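Local structure of 2-oxoadipate dioxygenase/decarboxylase (6W1H) at residues S11-F16 / S124-F129; S21-Q26 / P222-L227; E68-I73 / H226-T231. The protein catalyses the iron(II)-dependent conversion of 2-oxoadipate and O2 to D-2-hydroxyglutarate and CO2, a step in D-lysine breakdown. All coordinates share one frame; numbering follows the deposited sequence. Where two conformers were deposited one is given.

Contact 1: S11-F16 / S124-F129. With OOG (2-oxoadipic acid), chain C.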
loop_
_atom_site.group_PDB
_atom_site.type_symbol
_atom_site.label_atom_id
_atom_site.label_comp_id
_atom_site.label_asym_id
_atom_site.label_seq_id
_atom_site.Cartn_x
_atom_site.Cartn_y
_atom_site.Cartn_z
ATOM N N SER A 11 -10.869 -7.140 -12.831
ATOM C CA SER A 11 -12.175 -6.527 -12.627
ATOM C C SER A 11 -12.730 -6.872 -11.258
ATOM O O SER A 11 -13.353 -6.028 -10.607
ATOM C CB SER A 11 -13.138 -6.955 -13.732
ATOM O OG SER A 11 -13.577 -8.291 -13.565
ATOM N N ILE A 12 -12.458 -8.080 -10.771
ATOM C CA ILE A 12 -12.887 -8.432 -9.422
ATOM C C ILE A 12 -12.161 -7.564 -8.406
ATOM O O ILE A 12 -12.750 -7.085 -7.436
ATOM C CB ILE A 12 -12.661 -9.929 -9.142
ATOM C CG1 ILE A 12 -13.271 -10.795 -10.242
ATOM C CG2 ILE A 12 -13.271 -10.289 -7.780
ATOM C CD1 ILE A 12 -13.097 -12.311 -10.011
ATOM N N ARG A 13 -10.869 -7.346 -8.627
ATOM C CA ARG A 13 -10.086 -6.502 -7.741
ATOM C C ARG A 13 -10.649 -5.081 -7.706
ATOM O O ARG A 13 -10.800 -4.485 -6.631
ATOM C CB ARG A 13 -8.615 -6.511 -8.160
ATOM C CG ARG A 13 -7.709 -5.692 -7.225
ATOM C CD ARG A 13 -6.224 -5.916 -7.547
ATOM N NE ARG A 13 -5.847 -5.394 -8.849
ATOM C CZ ARG A 13 -5.677 -6.121 -9.955
ATOM N NH1 ARG A 13 -5.849 -7.438 -9.958
ATOM N NH2 ARG A 13 -5.346 -5.510 -11.065
ATOM N N ALA A 14 -10.961 -4.514 -8.874
ATOM C CA ALA A 14 -11.519 -3.167 -8.893
ATOM C C ALA A 14 -12.833 -3.112 -8.123
ATOM O O ALA A 14 -13.086 -2.156 -7.373
ATOM C CB ALA A 14 -11.730 -2.710 -10.332
ATOM N N GLN A 15 -13.683 -4.108 -8.306
ATOM C CA GLN A 15 -14.990 -4.167 -7.604
ATOM C C GLN A 15 -14.783 -4.320 -6.109
ATOM O O GLN A 15 -15.468 -3.671 -5.367
ATOM C CB GLN A 15 -15.794 -5.333 -8.167
ATOM C CG GLN A 15 -16.450 -4.979 -9.472
ATOM C CD GLN A 15 -16.829 -6.181 -10.289
ATOM O OE1 GLN A 15 -16.617 -7.306 -9.897
ATOM N NE2 GLN A 15 -17.372 -5.886 -11.443
ATOM N N PHE A 16 -13.839 -5.150 -5.704
ATOM C CA PHE A 16 -13.568 -5.347 -4.284
ATOM C C PHE A 16 -13.050 -4.066 -3.639
ATOM O O PHE A 16 -13.496 -3.680 -2.543
ATOM C CB PHE A 16 -12.576 -6.505 -4.123
ATOM C CG PHE A 16 -12.189 -6.789 -2.710
ATOM C CD1 PHE A 16 -13.075 -7.404 -1.852
ATOM C CD2 PHE A 16 -10.916 -6.482 -2.240
ATOM C CE1 PHE A 16 -12.715 -7.682 -0.551
ATOM C CE2 PHE A 16 -10.563 -6.769 -0.937
ATOM C CZ PHE A 16 -11.470 -7.362 -0.091
ATOM N N SER A 124 -6.756 -1.892 -11.915
ATOM C CA SER A 124 -6.859 -1.554 -10.500
ATOM C C SER A 124 -5.519 -1.750 -9.810
ATOM O O SER A 124 -4.977 -2.868 -9.828
ATOM C CB SER A 124 -7.873 -2.456 -9.791
ATOM O OG SER A 124 -7.865 -2.162 -8.404
ATOM N N PRO A 125 -4.989 -0.710 -9.142
ATOM C CA PRO A 125 -3.744 -0.865 -8.385
ATOM C C PRO A 125 -3.971 -1.182 -6.915
ATOM O O PRO A 125 -3.075 -0.968 -6.085
ATOM C CB PRO A 125 -3.080 0.508 -8.545
ATOM C CG PRO A 125 -4.260 1.448 -8.559
ATOM C CD PRO A 125 -5.371 0.708 -9.275
ATOM N N PHE A 126 -5.161 -1.661 -6.567
ATOM C CA PHE A 126 -5.464 -1.929 -5.168
ATOM C C PHE A 126 -4.451 -2.887 -4.577
ATOM O O PHE A 126 -4.076 -3.882 -5.199
ATOM C CB PHE A 126 -6.853 -2.534 -5.052
ATOM C CG PHE A 126 -7.343 -2.686 -3.639
ATOM C CD1 PHE A 126 -7.342 -1.624 -2.779
ATOM C CD2 PHE A 126 -7.812 -3.900 -3.180
ATOM C CE1 PHE A 126 -7.816 -1.741 -1.496
ATOM C CE2 PHE A 126 -8.295 -4.011 -1.885
ATOM C CZ PHE A 126 -8.273 -2.926 -1.045
ATOM N N ARG A 127 -3.999 -2.592 -3.362
ATOM C CA ARG A 127 -2.952 -3.354 -2.669
ATOM C C ARG A 127 -3.367 -3.453 -1.206
ATOM O O ARG A 127 -3.947 -2.535 -0.699
ATOM C CB ARG A 127 -1.579 -2.683 -2.819
ATOM C CG ARG A 127 -1.674 -1.187 -3.020
ATOM C CD ARG A 127 -0.436 -0.372 -2.922
ATOM N NE ARG A 127 -0.234 0.174 -4.238
ATOM C CZ ARG A 127 -0.847 1.235 -4.694
ATOM N NH1 ARG A 127 -0.530 1.724 -5.850
ATOM N NH2 ARG A 127 -1.751 1.856 -3.980
ATOM N N VAL A 128 -3.105 -4.577 -0.585
ATOM C CA VAL A 128 -3.397 -4.757 0.833
ATOM C C VAL A 128 -2.125 -5.192 1.551
ATOM O O VAL A 128 -1.647 -6.312 1.356
ATOM C CB VAL A 128 -4.568 -5.714 1.100
ATOM C CG1 VAL A 128 -4.761 -5.890 2.614
ATOM C CG2 VAL A 128 -5.861 -5.197 0.463
ATOM N N PHE A 129 -1.589 -4.308 2.391
ATOM C CA PHE A 129 -0.449 -4.650 3.228
ATOM C C PHE A 129 -0.963 -5.529 4.345
ATOM O O PHE A 129 -1.891 -5.139 5.058
ATOM C CB PHE A 129 0.167 -3.383 3.788
ATOM C CG PHE A 129 1.488 -3.586 4.479
ATOM C CD1 PHE A 129 1.536 -3.970 5.812
ATOM C CD2 PHE A 129 2.676 -3.367 3.806
ATOM C CE1 PHE A 129 2.758 -4.119 6.475
ATOM C CE2 PHE A 129 3.897 -3.520 4.448
ATOM C CZ PHE A 129 3.937 -3.887 5.795
HETATM C C2 OOG C . 0.645 -0.359 8.904
HETATM C C3 OOG C . 0.775 -1.253 7.681
HETATM C C4 OOG C . 1.669 -0.606 6.633
HETATM C C6 OOG C . 1.684 1.538 5.110
HETATM O O4 OOG C . 2.951 1.420 4.980
HETATM O O3 OOG C . 1.034 2.520 4.632
HETATM C C5 OOG C . 0.901 0.478 5.854
HETATM C C1 OOG C . -0.026 -1.101 10.077
HETATM O O1 OOG C . -0.058 -0.598 11.156
HETATM O O2 OOG C . -0.605 -2.363 9.919
HETATM O O5 OOG C . -0.284 0.522 5.781
#
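R13 on helix 9-27 reaches along the chain at S124-F126, just ahead of strand 127-133. Its CB leaves the helix toward that chain, with CG anti to the backbone N (chi1 -177°). R13 CG lies 3.9 Å from F126 CB and sits at the edge of the F126 ring. R13 CD comes next, 3.8 Å from F126 O. The side chain then bends at its third torsion, which turns the guanidinium to the carbonyl of S124. R13 NE donates to S124 O at 2.8 Å from above the carbonyl plane. R13 NH2 donates to the same S124 O at 2.9 Å, in the carbonyl plane and on a lone pair. The group thus grips one oxygen side-on with two nitrogens, and S124 O lies close to the guanidinium plane. R13 NH1 bonds to M91 O, and NH2 also forms a salt bridge with D10. These partners fix the rotation of a buried charge.

Beside it, A14 CB packs on S124 CB at 3.9 Å. Nearly a turn after R13, F16 CD2 meets F126 CE2 at 3.6 Å. The two rings touch rim to rim, with their planes at 64°, and neither covers the other.

S124 is the first residue to leave helix 118-123, so R13 holds the carbonyl at the turn from helix into strand. The first helix thus packs on the helix-to-strand connection that leads into the middle strand of the sheet. That strand carries F129 to the substrate pocket, where one ring face lies against C4 of 2-oxoadipate, offset toward the rim, and F129 CD1 is 3.4 Å from C3.

Contact 2: S21-Q26 / P222-L227. With NI (nickel (II) ion), chain B; OOG (2-oxoadipic acid), chain C.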
loop_
_atom_site.group_PDB
_atom_site.type_symbol
_atom_site.label_atom_id
_atom_site.label_comp_id
_atom_site.label_asym_id
_atom_site.label_seq_id
_atom_site.Cartn_x
_atom_site.Cartn_y
_atom_site.Cartn_z
ATOM N N SER A 21 -14.085 0.382 -0.055
ATOM C CA SER A 21 -14.120 1.824 0.183
ATOM C C SER A 21 -15.504 2.283 0.643
ATOM O O SER A 21 -15.627 3.068 1.581
ATOM C CB SER A 21 -13.686 2.558 -1.086
ATOM O OG SER A 21 -13.653 3.964 -0.873
ATOM N N LEU A 22 -16.560 1.787 0.013
ATOM C CA LEU A 22 -17.909 2.147 0.441
ATOM C C LEU A 22 -18.175 1.695 1.871
ATOM O O LEU A 22 -18.731 2.451 2.673
ATOM C CB LEU A 22 -18.919 1.530 -0.520
ATOM C CG LEU A 22 -20.400 1.799 -0.325
ATOM C CD1 LEU A 22 -20.752 3.240 -0.716
ATOM C CD2 LEU A 22 -21.216 0.820 -1.156
ATOM N N MET A 23 -17.772 0.471 2.217
ATOM C CA MET A 23 -17.960 -0.020 3.580
ATOM C C MET A 23 -17.182 0.820 4.584
ATOM O O MET A 23 -17.702 1.172 5.645
ATOM C CB MET A 23 -17.514 -1.481 3.654
ATOM C CG MET A 23 -17.593 -2.085 5.041
ATOM S SD MET A 23 -17.154 -3.826 5.125
ATOM C CE MET A 23 -15.403 -3.716 4.928
ATOM N N TYR A 24 -15.909 1.094 4.293
ATOM C CA TYR A 24 -15.078 1.863 5.214
ATOM C C TYR A 24 -15.615 3.273 5.385
ATOM O O TYR A 24 -15.575 3.823 6.491
ATOM C CB TYR A 24 -13.644 1.877 4.684
ATOM C CG TYR A 24 -12.634 2.538 5.586
ATOM C CD1 TYR A 24 -12.368 2.048 6.862
ATOM C CD2 TYR A 24 -11.956 3.678 5.170
ATOM C CE1 TYR A 24 -11.462 2.676 7.678
ATOM C CE2 TYR A 24 -11.040 4.304 5.985
ATOM C CZ TYR A 24 -10.783 3.791 7.227
ATOM O OH TYR A 24 -9.854 4.426 8.019
ATOM N N LYS A 25 -16.123 3.875 4.306
ATOM C CA LYS A 25 -16.694 5.215 4.413
ATOM C C LYS A 25 -17.939 5.220 5.307
ATOM O O LYS A 25 -18.168 6.173 6.072
ATOM C CB LYS A 25 -17.029 5.741 3.021
ATOM C CG LYS A 25 -17.544 7.167 3.027
ATOM C CD LYS A 25 -17.896 7.647 1.626
ATOM C CE LYS A 25 -18.938 8.772 1.692
ATOM N NZ LYS A 25 -19.022 9.558 0.445
ATOM N N GLN A 26 -18.768 4.175 5.216
ATOM C CA GLN A 26 -19.894 4.059 6.137
ATOM C C GLN A 26 -19.424 3.945 7.585
ATOM O O GLN A 26 -20.005 4.560 8.486
ATOM C CB GLN A 26 -20.755 2.873 5.714
ATOM C CG GLN A 26 -21.824 2.472 6.708
ATOM C CD GLN A 26 -21.364 1.349 7.645
ATOM O OE1 GLN A 26 -20.993 0.254 7.201
ATOM N NE2 GLN A 26 -21.400 1.619 8.956
ATOM N N PRO A 222 -9.982 -9.641 10.877
ATOM C CA PRO A 222 -9.021 -8.574 10.495
ATOM C C PRO A 222 -9.696 -7.360 9.863
ATOM O O PRO A 222 -9.693 -7.149 8.637
ATOM C CB PRO A 222 -8.109 -9.284 9.488
ATOM C CG PRO A 222 -8.983 -10.302 8.822
ATOM C CD PRO A 222 -9.936 -10.790 9.942
ATOM N N HIS A 223 -10.311 -6.541 10.703
ATOM C CA HIS A 223 -10.957 -5.340 10.207
ATOM C C HIS A 223 -9.946 -4.436 9.504
ATOM O O HIS A 223 -8.730 -4.517 9.703
ATOM C CB HIS A 223 -11.683 -4.601 11.337
ATOM C CG HIS A 223 -10.866 -4.404 12.579
ATOM N ND1 HIS A 223 -11.338 -4.729 13.831
ATOM C CD2 HIS A 223 -9.628 -3.889 12.768
ATOM C CE1 HIS A 223 -10.413 -4.461 14.734
ATOM N NE2 HIS A 223 -9.373 -3.927 14.119
ATOM N N ILE A 224 -10.467 -3.550 8.671
ATOM C CA ILE A 224 -9.618 -2.600 7.965
ATOM C C ILE A 224 -8.894 -1.749 8.992
ATOM O O ILE A 224 -9.532 -1.047 9.787
ATOM C CB ILE A 224 -10.468 -1.721 7.028
ATOM C CG1 ILE A 224 -11.127 -2.583 5.974
ATOM C CG2 ILE A 224 -9.597 -0.610 6.408
ATOM C CD1 ILE A 224 -12.187 -1.839 5.151
ATOM N N ASN A 225 -7.552 -1.798 8.986
ATOM C CA ASN A 225 -6.826 -0.891 9.865
ATOM C C ASN A 225 -6.885 0.521 9.314
ATOM O O ASN A 225 -7.007 1.474 10.072
ATOM C CB ASN A 225 -5.373 -1.337 10.015
ATOM C CG ASN A 225 -4.621 -0.454 10.967
ATOM O OD1 ASN A 225 -3.963 0.490 10.547
ATOM N ND2 ASN A 225 -4.735 -0.732 12.249
ATOM N N HIS A 226 -6.777 0.672 8.001
ATOM C CA HIS A 226 -7.065 1.907 7.310
ATOM C C HIS A 226 -7.136 1.616 5.813
ATOM O O HIS A 226 -6.658 0.582 5.338
ATOM C CB HIS A 226 -6.017 2.958 7.616
ATOM C CG HIS A 226 -4.630 2.572 7.224
ATOM N ND1 HIS A 226 -3.793 1.894 8.078
ATOM C CD2 HIS A 226 -3.938 2.734 6.071
ATOM C CE1 HIS A 226 -2.619 1.711 7.498
ATOM N NE2 HIS A 226 -2.685 2.193 6.269
ATOM N N LEU A 227 -7.786 2.512 5.095
ATOM C CA LEU A 227 -7.736 2.579 3.643
ATOM C C LEU A 227 -7.158 3.932 3.285
ATOM O O LEU A 227 -7.583 4.945 3.828
ATOM C CB LEU A 227 -9.093 2.448 3.000
ATOM C CG LEU A 227 -9.838 1.163 2.935
ATOM C CD1 LEU A 227 -11.095 1.389 2.080
ATOM C CD2 LEU A 227 -8.993 0.070 2.369
HETATM NI NI NI B . -0.936 2.469 5.213
HETATM C C2 OOG C . 0.645 -0.359 8.904
HETATM C C3 OOG C . 0.775 -1.253 7.681
HETATM C C4 OOG C . 1.669 -0.606 6.633
HETATM C C6 OOG C . 1.684 1.538 5.110
HETATM O O4 OOG C . 2.951 1.420 4.980
HETATM O O3 OOG C . 1.034 2.520 4.632
HETATM C C5 OOG C . 0.901 0.478 5.854
HETATM C C1 OOG C . -0.026 -1.101 10.077
HETATM O O1 OOG C . -0.058 -0.598 11.156
HETATM O O2 OOG C . -0.605 -2.363 9.919
HETATM O O5 OOG C . -0.284 0.522 5.781
HETATM O O HOH W 1 -9.062 3.390 10.285
HETATM O O HOH W 2 0.054 2.983 7.383
#
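This is a buried, mainly apolar contact in which helix 9-27 packs on strand 226-229, the edge strand of the five-stranded sheet, and on the chain leading into it. Y24 carries most of it. Its CB points toward the strand, and CG stands anti to the backbone N (chi1 -175°), which sends the ring out between I224 and L227. The backbone N of L227 lies over one ring face. Y24 CB touches L227 CD1 at 3.7 Å, and the two side chains run alongside each other with their tips pointing opposite ways. I224 CG2 approaches the ring obliquely, 3.9 Å from Y24 CD1.

M23 and S21 widen the patch. M23 bends at its last torsion and brings CE to within 3.7 Å of I224 CD1. S21 offers its backbone, with CA 3.6 Å from L227 CD1, while its hydroxyl is hydrogen-bonded to Y31.

The polar end of Y24 is served by water. Y24 OH and a water are 2.6 Å apart in the plane of the ring, and the same water is within hydrogen-bonding distance of N225 O. The phenol end also rests near H226 CA.

H226 CB points away from the helix, and its imidazole turns to the metal. N225 OD1 accepts a hydrogen bond from H226 ND1 at 2.8 Å, on a lone pair and close to the ring plane. This second-shell bond fixes the ring rotation and leaves NE2 to bind nickel at 2.1 Å. Nickel here occupies the iron(II) site, with 2-oxoadipate O3 and O5 also bound. The packing lies directly behind H226, a histidine ligand of a mononuclear metal site, and joins the first helix to the strand that carries that ligand.

Contact 3: E68-I73 / H226-T231. With NI (nickel (II) ion), chain B; OOG (2-oxoadipic acid), chain C.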
loop_
_atom_site.group_PDB
_atom_site.type_symbol
_atom_site.label_atom_id
_atom_site.label_comp_id
_atom_site.label_asym_id
_atom_site.label_seq_id
_atom_site.Cartn_x
_atom_site.Cartn_y
_atom_site.Cartn_z
ATOM N N GLU A 68 -7.667 4.761 -6.779
ATOM C CA GLU A 68 -6.466 4.098 -6.286
ATOM C C GLU A 68 -6.404 4.147 -4.768
ATOM O O GLU A 68 -6.469 5.228 -4.174
ATOM C CB GLU A 68 -5.229 4.772 -6.891
ATOM C CG GLU A 68 -3.921 4.245 -6.336
ATOM C CD GLU A 68 -2.743 4.438 -7.288
ATOM O OE1 GLU A 68 -2.933 4.994 -8.391
ATOM O OE2 GLU A 68 -1.614 4.043 -6.921
ATOM N N ARG A 69 -6.254 2.970 -4.147
ATOM C CA ARG A 69 -6.211 2.863 -2.698
ATOM C C ARG A 69 -5.255 1.752 -2.280
ATOM O O ARG A 69 -4.961 0.832 -3.045
ATOM C CB ARG A 69 -7.597 2.516 -2.134
ATOM C CG ARG A 69 -8.592 3.659 -2.143
ATOM C CD ARG A 69 -9.981 3.140 -1.867
ATOM N NE ARG A 69 -10.467 2.305 -2.956
ATOM C CZ ARG A 69 -11.234 2.752 -3.937
ATOM N NH1 ARG A 69 -11.620 4.042 -3.955
ATOM N NH2 ARG A 69 -11.664 1.926 -4.905
ATOM N N HIS A 70 -4.824 1.810 -1.022
ATOM C CA HIS A 70 -4.238 0.668 -0.326
ATOM C C HIS A 70 -5.038 0.431 0.947
ATOM O O HIS A 70 -5.653 1.339 1.494
ATOM C CB HIS A 70 -2.716 0.750 -0.082
ATOM C CG HIS A 70 -2.280 1.478 1.154
ATOM N ND1 HIS A 70 -1.568 2.657 1.097
ATOM C CD2 HIS A 70 -2.333 1.141 2.464
ATOM C CE1 HIS A 70 -1.249 3.044 2.319
ATOM N NE2 HIS A 70 -1.698 2.140 3.167
ATOM N N GLY A 71 -5.089 -0.811 1.368
ATOM C CA GLY A 71 -5.605 -1.166 2.664
ATOM C C GLY A 71 -4.507 -1.780 3.500
ATOM O O GLY A 71 -3.480 -2.214 2.961
ATOM N N ALA A 72 -4.736 -1.872 4.811
ATOM C CA ALA A 72 -3.821 -2.552 5.709
ATOM C C ALA A 72 -4.631 -3.405 6.659
ATOM O O ALA A 72 -5.631 -2.935 7.209
ATOM C CB ALA A 72 -2.996 -1.551 6.517
ATOM N N ILE A 73 -4.191 -4.647 6.855
ATOM C CA ILE A 73 -4.865 -5.588 7.732
ATOM C C ILE A 73 -3.813 -6.363 8.502
ATOM O O ILE A 73 -2.645 -6.432 8.110
ATOM C CB ILE A 73 -5.784 -6.573 6.980
ATOM C CG1 ILE A 73 -4.978 -7.416 5.997
ATOM C CG2 ILE A 73 -6.881 -5.819 6.273
ATOM C CD1 ILE A 73 -5.784 -8.505 5.322
ATOM N N HIS A 226 -6.777 0.672 8.001
ATOM C CA HIS A 226 -7.065 1.907 7.310
ATOM C C HIS A 226 -7.136 1.616 5.813
ATOM O O HIS A 226 -6.658 0.582 5.338
ATOM C CB HIS A 226 -6.017 2.958 7.616
ATOM C CG HIS A 226 -4.630 2.572 7.224
ATOM N ND1 HIS A 226 -3.793 1.894 8.078
ATOM C CD2 HIS A 226 -3.938 2.734 6.071
ATOM C CE1 HIS A 226 -2.619 1.711 7.498
ATOM N NE2 HIS A 226 -2.685 2.193 6.269
ATOM N N LEU A 227 -7.786 2.512 5.095
ATOM C CA LEU A 227 -7.736 2.579 3.643
ATOM C C LEU A 227 -7.158 3.932 3.285
ATOM O O LEU A 227 -7.583 4.945 3.828
ATOM C CB LEU A 227 -9.093 2.448 3.000
ATOM C CG LEU A 227 -9.838 1.163 2.935
ATOM C CD1 LEU A 227 -11.095 1.389 2.080
ATOM C CD2 LEU A 227 -8.993 0.070 2.369
ATOM N N THR A 228 -6.201 3.953 2.377
ATOM C CA THR A 228 -5.470 5.168 2.046
ATOM C C THR A 228 -5.683 5.511 0.587
ATOM O O THR A 228 -5.305 4.709 -0.283
ATOM C CB THR A 228 -3.979 4.926 2.304
ATOM O OG1 THR A 228 -3.859 4.566 3.671
ATOM C CG2 THR A 228 -3.150 6.154 1.983
ATOM N N PRO A 229 -6.254 6.676 0.277
ATOM C CA PRO A 229 -6.333 7.136 -1.112
ATOM C C PRO A 229 -5.023 7.784 -1.533
ATOM O O PRO A 229 -4.172 8.127 -0.719
ATOM C CB PRO A 229 -7.471 8.174 -1.072
ATOM C CG PRO A 229 -7.436 8.725 0.315
ATOM C CD PRO A 229 -6.896 7.633 1.213
ATOM N N ARG A 230 -4.892 7.985 -2.840
ATOM C CA ARG A 230 -3.699 8.580 -3.428
ATOM C C ARG A 230 -3.982 10.026 -3.836
ATOM O O ARG A 230 -4.897 10.294 -4.616
ATOM C CB ARG A 230 -3.260 7.764 -4.640
ATOM C CG ARG A 230 -2.055 8.357 -5.352
ATOM C CD ARG A 230 -1.666 7.533 -6.563
ATOM N NE ARG A 230 -0.586 8.163 -7.316
ATOM C CZ ARG A 230 -0.162 7.772 -8.510
ATOM N NH1 ARG A 230 -0.707 6.718 -9.114
ATOM N NH2 ARG A 230 0.837 8.424 -9.089
ATOM N N THR A 231 -3.160 10.947 -3.355
ATOM C CA THR A 231 -3.213 12.329 -3.792
ATOM C C THR A 231 -1.978 12.633 -4.629
ATOM O O THR A 231 -0.913 12.039 -4.433
ATOM C CB THR A 231 -3.310 13.306 -2.617
ATOM O OG1 THR A 231 -3.399 14.642 -3.125
ATOM C CG2 THR A 231 -2.098 13.225 -1.711
HETATM NI NI NI B . -0.936 2.469 5.213
HETATM C C2 OOG C . 0.645 -0.359 8.904
HETATM C C3 OOG C . 0.775 -1.253 7.681
HETATM C C4 OOG C . 1.669 -0.606 6.633
HETATM C C6 OOG C . 1.684 1.538 5.110
HETATM O O4 OOG C . 2.951 1.420 4.980
HETATM O O3 OOG C . 1.034 2.520 4.632
HETATM C C5 OOG C . 0.901 0.478 5.854
HETATM C C1 OOG C . -0.026 -1.101 10.077
HETATM O O1 OOG C . -0.058 -0.598 11.156
HETATM O O2 OOG C . -0.605 -2.363 9.919
HETATM O O5 OOG C . -0.284 0.522 5.781
HETATM O O HOH W 2 0.054 2.983 7.383
#
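Two metal-binding histidines, H70 and H226, come from neighbouring antiparallel segments of the central sheet. H70 NE2 binds the nickel at 2.2 Å. Both NE2 atoms bind the one ion, and the two rings meet rim to rim with planes at 79°. E294 is the third protein ligand. O3 and O5 of 2-oxoadipate and a water complete the coordination.

H70 keeps CG between its backbone N and carbonyl carbon (chi1 86°). That places its ring beside T228, whose CB lies over one face, 3.6 Å from the centroid, in a CH-pi contact. T228 OG1 is hydrogen-bonded to E294, and H70 ND1 to E296, so second-shell bonds position H70 and E294. A72 CB sits over one face of the H226 ring, 3.4 Å from CE1, and lies near the substrate O5.

The strands pair with H70 opposite T228 as a hydrogen-bonded pair. T228 N donates a hydrogen bond to H70 O at 2.8 Å, and H70 N donates one to T228 O at 3.0 Å. Histidine, histidine and glutamate ligands on and beside beta strands are in keeping with the glyoxalase (VOC) clan of this family. On the sheet face away from the metal, G71, with no side chain, leaves L227 CD2 room to lie 3.6 Å from G71 CA.

Beyond the metal, R230 runs extended to E68 and forms a salt bridge, NH1 to OE1 at 2.9 Å. The bond uses the syn side of the carboxylate but is tilted from its plane. R127 and R64 also pair with E68, while E61 takes R230 NH2.

In the fold
All three contacts are buried, and none is a surface contact. Contacts 1 and 2 use the same helix, 9-27; the contact centres are about 13 Å apart. Contact 1 sets it against the approach to strand 127-133, contact 2 against the edge strand 226-229. Contact 3 joins 226-229 to strand 69-75, which also neighbours 127-133, so the three meet on one sheet. Contact 2 shares H226 and L227 with contact 3. F129 N and G71 O are probably hydrogen-bonded between contacts 1 and 3. Chemistry follows place: an arginine on a carbonyl in contact 1, apolar packing in contact 2, backbone pairing and metal binding in contact 3.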